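Designed Anbu Protein (Synthetic construct, PDB 5LOY) forms a helical assembly of ancestral-type beta subunits and probably acts as a proteasome-like threonine protease of the Ntn-hydrolase superfamily. Local coordinates at residues L12-D17 / V43-T48; S78-A83 / R124-Y129. One frame throughout, in Å; residues are numbered along the deposited sequence.

Contact 1 of 2, residues L12-D17 / V43-T48; sequences LVFASD and VIVLLT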
# COMPACT_ATOMS: atom_id res chain seq x y z
N LEU A 12 -7.66 -22.66 -6.39
CA LEU A 12 -7.51 -21.62 -5.37
C LEU A 12 -6.09 -21.59 -4.82
O LEU A 12 -5.42 -22.63 -4.72
CB LEU A 12 -8.43 -21.89 -4.19
CG LEU A 12 -9.94 -22.00 -4.42
CD1 LEU A 12 -10.61 -22.73 -3.26
CD2 LEU A 12 -10.56 -20.62 -4.58
N VAL A 13 -5.66 -20.41 -4.42
CA VAL A 13 -4.37 -20.22 -3.75
C VAL A 13 -4.56 -19.37 -2.48
O VAL A 13 -5.20 -18.32 -2.52
CB VAL A 13 -3.40 -19.49 -4.67
CG1 VAL A 13 -2.09 -19.21 -3.95
CG2 VAL A 13 -3.16 -20.29 -5.93
N PHE A 14 -4.00 -19.82 -1.37
CA PHE A 14 -4.08 -19.10 -0.11
C PHE A 14 -2.71 -18.89 0.47
O PHE A 14 -1.88 -19.82 0.46
CB PHE A 14 -4.88 -19.89 0.93
CG PHE A 14 -6.27 -20.25 0.49
CD1 PHE A 14 -7.31 -19.39 0.73
CD2 PHE A 14 -6.54 -21.48 -0.10
CE1 PHE A 14 -8.60 -19.73 0.36
CE2 PHE A 14 -7.82 -21.83 -0.46
CZ PHE A 14 -8.85 -20.95 -0.23
N ALA A 15 -2.47 -17.71 1.04
CA ALA A 15 -1.20 -17.46 1.72
C ALA A 15 -1.39 -16.56 2.91
O ALA A 15 -2.22 -15.65 2.89
CB ALA A 15 -0.22 -16.83 0.75
N SER A 16 -0.61 -16.79 3.95
CA SER A 16 -0.70 -15.95 5.15
C SER A 16 0.62 -15.91 5.86
O SER A 16 1.36 -16.87 5.82
CB SER A 16 -1.76 -16.51 6.11
OG SER A 16 -1.43 -17.83 6.50
N ASP A 17 0.91 -14.80 6.54
CA ASP A 17 2.12 -14.67 7.35
C ASP A 17 1.82 -15.07 8.80
O ASP A 17 0.75 -15.62 9.07
CB ASP A 17 2.65 -13.24 7.30
CG ASP A 17 1.94 -12.33 8.30
OD1 ASP A 17 0.70 -12.46 8.41
OD2 ASP A 17 2.63 -11.51 8.98
N VAL A 43 -12.78 -29.56 0.91
CA VAL A 43 -11.67 -28.85 1.51
C VAL A 43 -12.11 -27.42 1.79
O VAL A 43 -12.58 -26.74 0.89
CB VAL A 43 -10.46 -28.78 0.57
CG1 VAL A 43 -9.33 -27.99 1.20
CG2 VAL A 43 -9.98 -30.17 0.22
N ILE A 44 -11.94 -26.97 3.03
CA ILE A 44 -12.26 -25.59 3.42
C ILE A 44 -11.08 -24.96 4.13
O ILE A 44 -10.52 -25.56 5.05
CB ILE A 44 -13.47 -25.58 4.35
CG1 ILE A 44 -14.70 -26.00 3.55
CG2 ILE A 44 -13.68 -24.19 4.93
CD1 ILE A 44 -15.90 -26.24 4.42
N VAL A 45 -10.70 -23.75 3.72
CA VAL A 45 -9.55 -23.07 4.29
C VAL A 45 -9.98 -21.73 4.84
O VAL A 45 -10.66 -20.98 4.16
CB VAL A 45 -8.49 -22.78 3.23
CG1 VAL A 45 -7.27 -22.15 3.87
CG2 VAL A 45 -8.11 -24.05 2.50
N LEU A 46 -9.56 -21.45 6.08
CA LEU A 46 -9.90 -20.22 6.79
C LEU A 46 -8.64 -19.43 7.18
O LEU A 46 -7.74 -19.97 7.81
CB LEU A 46 -10.72 -20.57 8.04
CG LEU A 46 -11.14 -19.43 8.97
CD1 LEU A 46 -12.15 -18.51 8.30
CD2 LEU A 46 -11.74 -20.00 10.24
N LEU A 47 -8.56 -18.17 6.77
CA LEU A 47 -7.46 -17.29 7.13
C LEU A 47 -8.00 -16.21 8.05
O LEU A 47 -9.08 -15.67 7.80
CB LEU A 47 -6.83 -16.65 5.89
CG LEU A 47 -6.51 -17.54 4.69
CD1 LEU A 47 -5.97 -16.71 3.54
CD2 LEU A 47 -5.52 -18.64 5.04
N THR A 48 -7.21 -15.88 9.08
CA THR A 48 -7.59 -14.94 10.10
C THR A 48 -6.77 -13.63 10.15
O THR A 48 -5.59 -13.61 9.81
CB THR A 48 -7.49 -15.59 11.49
OG1 THR A 48 -6.11 -15.83 11.81
CG2 THR A 48 -8.23 -16.90 11.50
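Just beyond Ser16, whose OG lies 4.4 Å from Leu47 CD2, a loose contact, Asp17 OD2 accepts hydrogen bonds from the amino group of Thr1 and the peptide nitrogens of Arg19 and Gly188. An aspartate suits this place because its short side chain can gather several N-H groups around the chain start, whose threonine is the nucleophile in active proteasome beta subunits. Behind this polar end lies the core of the Ntn-hydrolase sandwich, where two antiparallel sheets meet face to face. Strands 12-16 and 43-48 have axes 8.4 Å apart and turned by 31°. Because they belong to facing sheets, no hydrogen bond joins them and apolar side chains fill the gap. The Phe14 ring supplies a broad flat surface, and beta-branched Val45 covers one face of it in a CH-pi contact, with CB 3.9 Å from the ring centroid and 12° off its normal. Val45 CG1, anti to the backbone N (chi1 -176°), lies near Phe14 CG, while Val45 CG2 approaches Phe14 CE2 to 3.7 Å. Leu47, longer and branched at its tip, instead meets the ring at its edge, its CD1 4.1 Å from Phe14 CD1 and 4.0 Å from Ala15 O.

Contact 2 of 2, residues S78-A83 / R124-Y129; sequences SMFEAA and RLFLIY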
# COMPACT_ATOMS: atom_id res chain seq x y z
N SER A 78 -23.13 -25.74 1.81
CA SER A 78 -22.54 -24.92 0.74
C SER A 78 -21.55 -23.94 1.35
O SER A 78 -21.60 -23.66 2.54
CB SER A 78 -23.63 -24.18 -0.05
OG SER A 78 -24.08 -23.02 0.63
N MET A 79 -20.63 -23.45 0.55
CA MET A 79 -19.66 -22.47 1.03
C MET A 79 -20.32 -21.17 1.47
O MET A 79 -19.83 -20.51 2.35
CB MET A 79 -18.61 -22.19 -0.03
CG MET A 79 -17.59 -23.31 -0.20
SD MET A 79 -16.36 -23.46 1.11
CE MET A 79 -16.21 -21.80 1.70
N PHE A 80 -21.44 -20.82 0.85
CA PHE A 80 -22.19 -19.66 1.30
C PHE A 80 -22.65 -19.88 2.75
O PHE A 80 -22.48 -18.99 3.58
CB PHE A 80 -23.38 -19.40 0.36
CG PHE A 80 -24.16 -18.15 0.69
CD1 PHE A 80 -25.20 -18.18 1.61
CD2 PHE A 80 -23.87 -16.94 0.05
CE1 PHE A 80 -25.92 -17.04 1.91
CE2 PHE A 80 -24.59 -15.80 0.34
CZ PHE A 80 -25.62 -15.85 1.27
N GLU A 81 -23.22 -21.04 3.07
CA GLU A 81 -23.60 -21.33 4.44
C GLU A 81 -22.39 -21.40 5.38
O GLU A 81 -22.48 -21.00 6.53
CB GLU A 81 -24.43 -22.61 4.52
CG GLU A 81 -25.82 -22.51 3.87
CD GLU A 81 -26.71 -21.39 4.46
OE1 GLU A 81 -26.74 -21.23 5.71
OE2 GLU A 81 -27.39 -20.67 3.67
N ALA A 82 -21.27 -21.91 4.91
CA ALA A 82 -20.04 -21.92 5.71
C ALA A 82 -19.62 -20.51 6.14
O ALA A 82 -19.31 -20.26 7.31
CB ALA A 82 -18.91 -22.57 4.93
N ALA A 83 -19.63 -19.59 5.18
CA ALA A 83 -19.28 -18.18 5.43
C ALA A 83 -20.23 -17.57 6.44
O ALA A 83 -19.82 -16.83 7.31
CB ALA A 83 -19.30 -17.39 4.13
N ARG A 124 -15.07 -21.81 -4.39
CA ARG A 124 -15.60 -20.50 -4.03
C ARG A 124 -14.73 -19.81 -2.97
O ARG A 124 -13.99 -20.48 -2.24
CB ARG A 124 -17.04 -20.63 -3.54
CG ARG A 124 -18.01 -21.17 -4.58
CD ARG A 124 -19.36 -21.52 -3.99
NE ARG A 124 -20.21 -20.34 -3.82
CZ ARG A 124 -21.46 -20.36 -3.36
NH1 ARG A 124 -22.04 -21.50 -2.97
NH2 ARG A 124 -22.13 -19.22 -3.26
N LEU A 125 -14.83 -18.49 -2.91
CA LEU A 125 -13.98 -17.68 -2.06
C LEU A 125 -14.76 -16.50 -1.48
O LEU A 125 -15.42 -15.76 -2.24
CB LEU A 125 -12.83 -17.15 -2.89
CG LEU A 125 -11.80 -16.31 -2.13
CD1 LEU A 125 -11.09 -17.19 -1.11
CD2 LEU A 125 -10.79 -15.67 -3.08
N PHE A 126 -14.67 -16.32 -0.15
CA PHE A 126 -15.43 -15.28 0.56
C PHE A 126 -14.56 -14.41 1.45
O PHE A 126 -13.52 -14.86 1.94
CB PHE A 126 -16.48 -15.92 1.46
CG PHE A 126 -17.57 -16.61 0.71
CD1 PHE A 126 -17.37 -17.88 0.23
CD2 PHE A 126 -18.77 -15.99 0.47
CE1 PHE A 126 -18.38 -18.53 -0.46
CE2 PHE A 126 -19.78 -16.63 -0.24
CZ PHE A 126 -19.58 -17.90 -0.71
N LEU A 127 -15.01 -13.17 1.68
CA LEU A 127 -14.40 -12.25 2.65
C LEU A 127 -15.42 -11.96 3.73
O LEU A 127 -16.54 -11.55 3.41
CB LEU A 127 -13.99 -10.96 1.97
CG LEU A 127 -13.48 -9.80 2.83
CD1 LEU A 127 -12.23 -10.18 3.59
CD2 LEU A 127 -13.16 -8.60 1.96
N ILE A 128 -15.06 -12.21 4.99
CA ILE A 128 -15.97 -11.91 6.09
C ILE A 128 -15.50 -10.67 6.80
O ILE A 128 -14.36 -10.59 7.28
CB ILE A 128 -16.08 -13.07 7.10
CG1 ILE A 128 -16.72 -14.29 6.45
CG2 ILE A 128 -16.97 -12.69 8.25
CD1 ILE A 128 -15.74 -15.19 5.76
N TYR A 129 -16.37 -9.68 6.85
CA TYR A 129 -16.03 -8.40 7.42
C TYR A 129 -16.14 -8.40 8.94
O TYR A 129 -16.78 -9.27 9.52
CB TYR A 129 -16.98 -7.33 6.87
CG TYR A 129 -16.85 -7.02 5.39
CD1 TYR A 129 -15.64 -6.59 4.84
CD2 TYR A 129 -17.97 -7.07 4.58
CE1 TYR A 129 -15.55 -6.27 3.49
CE2 TYR A 129 -17.90 -6.74 3.24
CZ TYR A 129 -16.69 -6.35 2.70
OH TYR A 129 -16.68 -6.02 1.37
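The Phe126 ring packs against Met79, Phe80 and Ala83 in the first turn of helix 79-94. Over one ring face comes Ala83 CB in a CH-pi contact, 4.2 Å from the ring centroid and displaced toward the rim; a residue this small lets the helix come close to the strand. Van der Waals contacts complete the seat: Met79 CB lies 3.7 Å from Phe126 CE1, and Phe80 CA is 3.7 Å from Phe126 CZ. The Phe80 side chain, with CG anti to the backbone N (chi1 -175°), crosses that of Phe126 at about a right angle. Phe80 N lies over one guanidinium face of Arg124, offset toward its rim, and Phe80 CB is 3.8 Å from Arg124 NH2. Polar interactions gather at the helix start. Ser78 is the N-cap, its OG accepting from Glu81 N at 3.3 Å and 169°. Arginine suits this margin because its aliphatic part can pack on Met79 while NE pairs with Glu136 OE2 and NH1 with Glu121 OE2, the oxygen that also accepts from Met79 N. The helix segment 79-83 runs at 20° to strand 124-128, with Met79 also touching Leu114 of strand 110-118 and Phe134 of strand 134-136 edge-to-face with Phe80.

How the contacts relate
From the N terminus, strand 11-21 comes first; contact 1 closes when the chain, after 25 intervening residues that include strands 27-29 and 33-38, returns in strand 42-50 of the second sheet. Helix 52-62 follows, and helix 79-94 opens contact 2, which strand 124-128 closes after strand 110-118. The two loops therefore lie in series, neither nested nor crossed. Both contacts use the sheet containing strands 42-50 and 124-128: contact 1 joins it to the other sheet, contact 2 to a helix of the outer layer. Their centres are about 12 Å apart, and they touch directly where Phe14 CE1 meets Leu125 CD1 at 3.9 Å and where Ile44 CG1 packs against Met79 SD.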